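Local coordinates for protein TCR alpha chain (Gallus gallus, PDB 6LIR) that forms the alpha chain of the chicken alpha-beta T-cell receptor, which probably recognises antigenic peptides presented by MHC molecules, at residues A[29-33]-A[69-73]; A[45-50]-A[60-64]. All blocks are in the same frame, centred on the assembly; numbering follows the deposited sequence.

Interactions 1 and 2 bridge the two sheets of the same V-set domain side by side, their centres about 6 Å apart. Strands 29-35 and 42-47 are neighbours in one sheet, strands 69-74 and 59-63 in the other, and along the chain the pair 45-50/60-64 is nested inside the loop closed by 29-33/69-73. In the first sheet I30 N lies 2.8 Å from A47 O, a probable hydrogen bond. Between the sheets the two contacts share one core: L61 CD1 of interaction 2 packs 3.3 Å from W32 NE1 of interaction 1. Q31, facing outward from strand 29-35, meets N96 of the TCR beta chain.

Interaction 1 of 2, residues A[29-33]-A[69-73]; sequences SIQWY and SSALW
W32 reaches across the immunoglobulin sandwich and lays its indole against L72 while its ring nitrogen bonds to S70. The six-membered ring takes a CH-pi contact over its face: L72 CB stands 3.8 Å from the ring centroid, only 5° off the normal. L72 CD2 adds a second apolar touch, 3.8 Å from W32 CE3. With CG anti to the carbonyl carbon (chi1 -81°), the indole extends between the sheets and presents its NE1 edge to S70 OG. That bond is 3.1 Å from NE1 to OG, with an angle of 147° at the hydrogen, and the oxygen lies close to the ring plane. Beside it, I30 CD1 rests 3.8 Å from S70 CB. These residues form the tight part of the contact. C20 and C87, whose disulfide joins the two sheets, touch the same indole, the packing of the core tryptophan on the disulfide known from immunoglobulin domains. The outer side is looser. S69 and A71 turn their side chains away from strand 29-33, and W73 is exposed. On the far side of the other sheet, Y33 OH bonds to the backbone N of L99 of the TCR beta chain. A leucine in place of W32 would probably leave S70 OG without its N-H donor and open a gap over L72. The one polar N-H of the buried indole is thus paired, in a largely apolar core, by a serine hydroxyl, and its bond, close to the ring plane, is likely to help set how the ring is turned over L72.

Interaction 2 of 2, residues A[45-50]-A[60-64]; sequences VSAVKG and RLSVS
Strands 45-47 and 60-63 face each other from the two sheets of the V-set sandwich, 8.4 Å apart at closest approach and 27° from parallel, and the chain after A47 then bends across until the CA atoms of G50 and V63 are 5.2 Å apart. In the wide part, side chains fill the space. L61 meets A47 and V45 mainly through CD2, which lies 3.7 Å from A47 CB and 3.9 Å from V45 CG1. Its CG, anti to the backbone N (chi1 161°), brings CD2 against both. V63 packs further along, near A47, K49 CA and G50. Outside this core, S46 OG bonds to OD1 of N96 of the TCR beta chain, and S62 OG bonds to S51 OG. Beyond G50, strand 51-54 pairs with strand 59-63, with a backbone hydrogen bond between L61 and K52. Where the backbones of G50 and V63 come together, a water accepts from G50 N and also lies within hydrogen-bonding distance of V63 O. G50 O receives V63 N at 2.8 Å in a nearly straight bond, 171° at the hydrogen, the donor tilted out of the carbonyl plane.

Interaction 1 of 2, residues A[29-33]-A[69-73]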
ATOM      1  N   SER A  29      15.339   3.920 -24.311  1.00 38.09           N
ATOM      2  CA  SER A  29      15.813   3.868 -22.940  1.00 42.07           C
ATOM      3  C   SER A  29      14.790   3.106 -22.116  1.00 38.31           C
ATOM      4  O   SER A  29      13.598   3.089 -22.436  1.00 35.97           O
ATOM      5  CB  SER A  29      16.034   5.270 -22.358  1.00 45.90           C
ATOM      6  OG  SER A  29      14.799   5.922 -22.130  1.00 50.01           O
ATOM      7  N   ILE A  30      15.272   2.455 -21.065  1.00 37.80           N
ATOM      8  CA  ILE A  30      14.433   1.647 -20.195  1.00 40.35           C
ATOM      9  C   ILE A  30      14.658   2.111 -18.766  1.00 41.04           C
ATOM     10  O   ILE A  30      15.803   2.297 -18.341  1.00 39.56           O
ATOM     11  CB  ILE A  30      14.743   0.144 -20.338  1.00 41.16           C
ATOM     12  CG1 ILE A  30      14.292  -0.362 -21.711  1.00 41.47           C
ATOM     13  CG2 ILE A  30      14.066  -0.652 -19.241  1.00 39.17           C
ATOM     14  CD1 ILE A  30      14.852  -1.715 -22.078  1.00 45.93           C
ATOM     15  N   GLN A  31      13.569   2.278 -18.026  1.00 34.87           N
ATOM     16  CA  GLN A  31      13.628   2.671 -16.632  1.00 37.99           C
ATOM     17  C   GLN A  31      12.790   1.702 -15.822  1.00 37.46           C
ATOM     18  O   GLN A  31      11.838   1.100 -16.329  1.00 35.40           O
ATOM     19  CB  GLN A  31      13.106   4.097 -16.406  1.00 36.53           C
ATOM     20  CG  GLN A  31      13.934   5.180 -17.063  1.00 46.15           C
ATOM     21  CD  GLN A  31      13.107   6.398 -17.424  1.00 58.10           C
ATOM     22  OE1 GLN A  31      13.146   6.868 -18.561  1.00 85.62           O
ATOM     23  NE2 GLN A  31      12.351   6.913 -16.459  1.00 63.65           N
ATOM     24  N   TRP A  32      13.130   1.587 -14.546  1.00 35.21           N
ATOM     25  CA  TRP A  32      12.383   0.747 -13.633  1.00 31.81           C
ATOM     26  C   TRP A  32      12.069   1.558 -12.390  1.00 34.50           C
ATOM     27  O   TRP A  32      12.900   2.343 -11.918  1.00 30.50           O
ATOM     28  CB  TRP A  32      13.165  -0.513 -13.252  1.00 31.13           C
ATOM     29  CG  TRP A  32      13.094  -1.603 -14.272  1.00 32.19           C
ATOM     30  CD1 TRP A  32      13.835  -1.708 -15.414  1.00 30.91           C
ATOM     31  CD2 TRP A  32      12.237  -2.750 -14.243  1.00 32.87           C
ATOM     32  NE1 TRP A  32      13.495  -2.852 -16.098  1.00 28.70           N
ATOM     33  CE2 TRP A  32      12.518  -3.511 -15.399  1.00 34.30           C
ATOM     34  CE3 TRP A  32      11.266  -3.214 -13.349  1.00 35.58           C
ATOM     35  CZ2 TRP A  32      11.863  -4.707 -15.684  1.00 34.06           C
ATOM     36  CZ3 TRP A  32      10.613  -4.403 -13.634  1.00 35.41           C
ATOM     37  CH2 TRP A  32      10.916  -5.137 -14.794  1.00 34.99           C
ATOM     38  N   TYR A  33      10.861   1.361 -11.876  1.00 33.89           N
ATOM     39  CA  TYR A  33      10.377   2.038 -10.687  1.00 35.55           C
ATOM     40  C   TYR A  33       9.792   0.992  -9.753  1.00 35.90           C
ATOM     41  O   TYR A  33       9.457  -0.123 -10.165  1.00 37.80           O
ATOM     42  CB  TYR A  33       9.300   3.086 -11.023  1.00 32.18           C
ATOM     43  CG  TYR A  33       9.777   4.262 -11.848  1.00 35.51           C
ATOM     44  CD1 TYR A  33      10.003   4.137 -13.214  1.00 38.49           C
ATOM     45  CD2 TYR A  33       9.974   5.506 -11.262  1.00 35.27           C
ATOM     46  CE1 TYR A  33      10.434   5.215 -13.971  1.00 37.10           C
ATOM     47  CE2 TYR A  33      10.404   6.590 -12.007  1.00 39.68           C
ATOM     48  CZ  TYR A  33      10.630   6.441 -13.361  1.00 42.96           C
ATOM     49  OH  TYR A  33      11.059   7.521 -14.098  1.00 41.44           O
ATOM     50  N   SER A  69      13.017  -5.998 -24.648  1.00 32.42           N
ATOM     51  CA  SER A  69      12.709  -6.604 -23.358  1.00 34.87           C
ATOM     52  C   SER A  69      13.828  -6.255 -22.390  1.00 35.75           C
ATOM     53  O   SER A  69      14.933  -5.888 -22.800  1.00 29.47           O
ATOM     54  CB  SER A  69      12.546  -8.123 -23.454  1.00 35.20           C
ATOM     55  OG  SER A  69      13.767  -8.730 -23.825  1.00 35.70           O
ATOM     56  N   SER A  70      13.530  -6.390 -21.101  1.00 35.95           N
ATOM     57  CA  SER A  70      14.534  -6.201 -20.068  1.00 38.06           C
ATOM     58  C   SER A  70      14.152  -7.037 -18.854  1.00 36.90           C
ATOM     59  O   SER A  70      13.054  -7.596 -18.774  1.00 33.93           O
ATOM     60  CB  SER A  70      14.680  -4.720 -19.695  1.00 35.66           C
ATOM     61  OG  SER A  70      13.631  -4.308 -18.832  1.00 36.21           O
ATOM     62  N   ALA A  71      15.075  -7.110 -17.903  1.00 27.31           N
ATOM     63  CA  ALA A  71      14.878  -7.914 -16.707  1.00 34.59           C
ATOM     64  C   ALA A  71      15.571  -7.232 -15.543  1.00 31.46           C
ATOM     65  O   ALA A  71      16.736  -6.841 -15.652  1.00 30.22           O
ATOM     66  CB  ALA A  71      15.421  -9.338 -16.883  1.00 28.82           C
ATOM     67  N   LEU A  72      14.846  -7.095 -14.438  1.00 29.65           N
ATOM     68  CA  LEU A  72      15.376  -6.540 -13.205  1.00 32.38           C
ATOM     69  C   LEU A  72      15.657  -7.686 -12.243  1.00 33.21           C
ATOM     70  O   LEU A  72      14.732  -8.384 -11.813  1.00 29.27           O
ATOM     71  CB  LEU A  72      14.397  -5.548 -12.581  1.00 30.72           C
ATOM     72  CG  LEU A  72      14.919  -4.876 -11.312  1.00 28.57           C
ATOM     73  CD1 LEU A  72      16.100  -3.971 -11.639  1.00 30.76           C
ATOM     74  CD2 LEU A  72      13.817  -4.096 -10.609  1.00 31.74           C
ATOM     75  N   TRP A  73      16.927  -7.882 -11.916  1.00 32.60           N
ATOM     76  CA  TRP A  73      17.343  -8.933 -10.998  1.00 29.40           C
ATOM     77  C   TRP A  73      17.589  -8.306  -9.636  1.00 28.34           C
ATOM     78  O   TRP A  73      18.399  -7.383  -9.516  1.00 30.48           O
ATOM     79  CB  TRP A  73      18.605  -9.637 -11.499  1.00 30.88           C
ATOM     80  CG  TRP A  73      19.224 -10.582 -10.489  1.00 31.41           C
ATOM     81  CD1 TRP A  73      20.372 -10.384  -9.776  1.00 34.18           C
ATOM     82  CD2 TRP A  73      18.726 -11.869 -10.096  1.00 27.66           C
ATOM     83  NE1 TRP A  73      20.620 -11.470  -8.962  1.00 33.24           N
ATOM     84  CE2 TRP A  73      19.625 -12.394  -9.141  1.00 32.31           C
ATOM     85  CE3 TRP A  73      17.609 -12.629 -10.458  1.00 31.44           C
ATOM     86  CZ2 TRP A  73      19.441 -13.643  -8.547  1.00 32.03           C
ATOM     87  CZ3 TRP A  73      17.428 -13.872  -9.867  1.00 34.15           C
ATOM     88  CH2 TRP A  73      18.339 -14.364  -8.922  1.00 31.43           C
TER

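Interaction 2 of 2, residues A[45-50]-A[60-64]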
ATOM      1  N   VAL A  45      16.488   2.555 -11.531  1.00 32.57           N
ATOM      2  CA  VAL A  45      17.626   2.497 -12.440  1.00 33.54           C
ATOM      3  C   VAL A  45      17.137   2.816 -13.846  1.00 37.37           C
ATOM      4  O   VAL A  45      15.962   2.630 -14.173  1.00 33.22           O
ATOM      5  CB  VAL A  45      18.307   1.103 -12.366  1.00 34.47           C
ATOM      6  CG1 VAL A  45      17.380   0.024 -12.901  1.00 32.78           C
ATOM      7  CG2 VAL A  45      19.646   1.095 -13.095  1.00 34.34           C
ATOM      8  N   SER A  46      18.052   3.275 -14.694  1.00 36.07           N
ATOM      9  CA  SER A  46      17.763   3.534 -16.095  1.00 42.30           C
ATOM     10  C   SER A  46      18.954   3.101 -16.935  1.00 39.84           C
ATOM     11  O   SER A  46      20.104   3.311 -16.540  1.00 41.01           O
ATOM     12  CB  SER A  46      17.468   5.013 -16.349  1.00 42.03           C
ATOM     13  OG  SER A  46      17.610   5.311 -17.724  1.00 49.79           O
ATOM     14  N   ALA A  47      18.674   2.514 -18.097  1.00 35.71           N
ATOM     15  CA  ALA A  47      19.732   2.083 -19.000  1.00 39.64           C
ATOM     16  C   ALA A  47      19.249   2.181 -20.439  1.00 37.75           C
ATOM     17  O   ALA A  47      18.049   2.169 -20.720  1.00 40.89           O
ATOM     18  CB  ALA A  47      20.190   0.652 -18.702  1.00 31.81           C
ATOM     19  N   VAL A  48      20.212   2.283 -21.355  1.00 38.35           N
ATOM     20  CA  VAL A  48      19.925   2.248 -22.778  1.00 38.95           C
ATOM     21  C   VAL A  48      20.311   0.916 -23.418  1.00 35.75           C
ATOM     22  O   VAL A  48      19.721   0.541 -24.438  1.00 39.95           O
ATOM     23  CB  VAL A  48      20.603   3.425 -23.515  1.00 45.34           C
ATOM     24  CG1 VAL A  48      20.167   4.755 -22.910  1.00 40.91           C
ATOM     25  CG2 VAL A  48      22.119   3.288 -23.480  1.00 46.24           C
ATOM     26  N   LYS A  49      21.286   0.198 -22.860  1.00 41.41           N
ATOM     27  CA  LYS A  49      21.692  -1.097 -23.391  1.00 40.59           C
ATOM     28  C   LYS A  49      22.497  -1.839 -22.331  1.00 39.08           C
ATOM     29  O   LYS A  49      22.872  -1.277 -21.298  1.00 39.46           O
ATOM     30  CB  LYS A  49      22.505  -0.944 -24.681  1.00 40.74           C
ATOM     31  CG  LYS A  49      23.872  -0.310 -24.477  1.00 44.24           C
ATOM     32  CD  LYS A  49      24.688  -0.347 -25.763  1.00 59.33           C
ATOM     33  CE  LYS A  49      26.180  -0.306 -25.474  1.00 65.27           C
ATOM     34  NZ  LYS A  49      26.974  -0.765 -26.646  1.00 68.36           N
ATOM     35  N   GLY A  50      22.773  -3.111 -22.615  1.00 31.58           N
ATOM     36  CA  GLY A  50      23.575  -3.994 -21.787  1.00 33.03           C
ATOM     37  C   GLY A  50      23.015  -4.175 -20.386  1.00 33.79           C
ATOM     38  O   GLY A  50      21.802  -4.173 -20.158  1.00 31.89           O
ATOM     39  N   ARG A  60      20.754  -6.026 -10.573  1.00 33.30           N
ATOM     40  CA  ARG A  60      21.262  -5.652 -11.883  1.00 33.79           C
ATOM     41  C   ARG A  60      20.131  -5.693 -12.896  1.00 32.19           C
ATOM     42  O   ARG A  60      19.321  -6.627 -12.906  1.00 29.18           O
ATOM     43  CB  ARG A  60      22.403  -6.583 -12.325  1.00 34.69           C
ATOM     44  CG  ARG A  60      23.036  -6.221 -13.673  1.00 30.93           C
ATOM     45  CD  ARG A  60      24.501  -6.652 -13.744  1.00 35.17           C
ATOM     46  NE  ARG A  60      24.642  -8.107 -13.752  1.00 35.64           N
ATOM     47  CZ  ARG A  60      25.803  -8.754 -13.830  1.00 38.23           C
ATOM     48  NH1 ARG A  60      26.942  -8.079 -13.903  1.00 33.67           N
ATOM     49  NH2 ARG A  60      25.825 -10.082 -13.832  1.00 33.08           N
ATOM     50  N   LEU A  61      20.098  -4.670 -13.739  1.00 31.26           N
ATOM     51  CA  LEU A  61      19.176  -4.569 -14.857  1.00 30.73           C
ATOM     52  C   LEU A  61      19.904  -4.995 -16.123  1.00 33.10           C
ATOM     53  O   LEU A  61      21.018  -4.533 -16.384  1.00 35.23           O
ATOM     54  CB  LEU A  61      18.651  -3.140 -14.996  1.00 34.21           C
ATOM     55  CG  LEU A  61      18.041  -2.771 -16.344  1.00 32.46           C
ATOM     56  CD1 LEU A  61      16.686  -3.441 -16.500  1.00 30.57           C
ATOM     57  CD2 LEU A  61      17.930  -1.257 -16.495  1.00 33.06           C
ATOM     58  N   SER A  62      19.279  -5.872 -16.902  1.00 30.21           N
ATOM     59  CA  SER A  62      19.846  -6.350 -18.158  1.00 31.68           C
ATOM     60  C   SER A  62      18.850  -6.085 -19.277  1.00 32.22           C
ATOM     61  O   SER A  62      17.690  -6.503 -19.195  1.00 32.77           O
ATOM     62  CB  SER A  62      20.199  -7.840 -18.094  1.00 35.94           C
ATOM     63  OG  SER A  62      21.286  -8.093 -17.213  1.00 35.77           O
ATOM     64  N   VAL A  63      19.297  -5.356 -20.298  1.00 31.78           N
ATOM     65  CA  VAL A  63      18.494  -5.025 -21.472  1.00 33.74           C
ATOM     66  C   VAL A  63      18.850  -5.984 -22.601  1.00 33.91           C
ATOM     67  O   VAL A  63      20.032  -6.183 -22.909  1.00 33.58           O
ATOM     68  CB  VAL A  63      18.724  -3.566 -21.906  1.00 31.71           C
ATOM     69  CG1 VAL A  63      18.064  -3.290 -23.259  1.00 34.78           C
ATOM     70  CG2 VAL A  63      18.213  -2.603 -20.849  1.00 30.31           C
ATOM     71  N   SER A  64      17.828  -6.566 -23.229  1.00 36.44           N
ATOM     72  CA  SER A  64      18.045  -7.498 -24.328  1.00 41.48           C
ATOM     73  C   SER A  64      18.772  -6.821 -25.484  1.00 38.28           C
ATOM     74  O   SER A  64      18.705  -5.601 -25.665  1.00 34.42           O
ATOM     75  CB  SER A  64      16.716  -8.070 -24.817  1.00 44.55           C
ATOM     76  OG  SER A  64      16.038  -8.734 -23.764  1.00 52.55           O
TER
HETATM   77  O   HOH W   1      21.359  -4.509 -24.678  1.00 42.01           O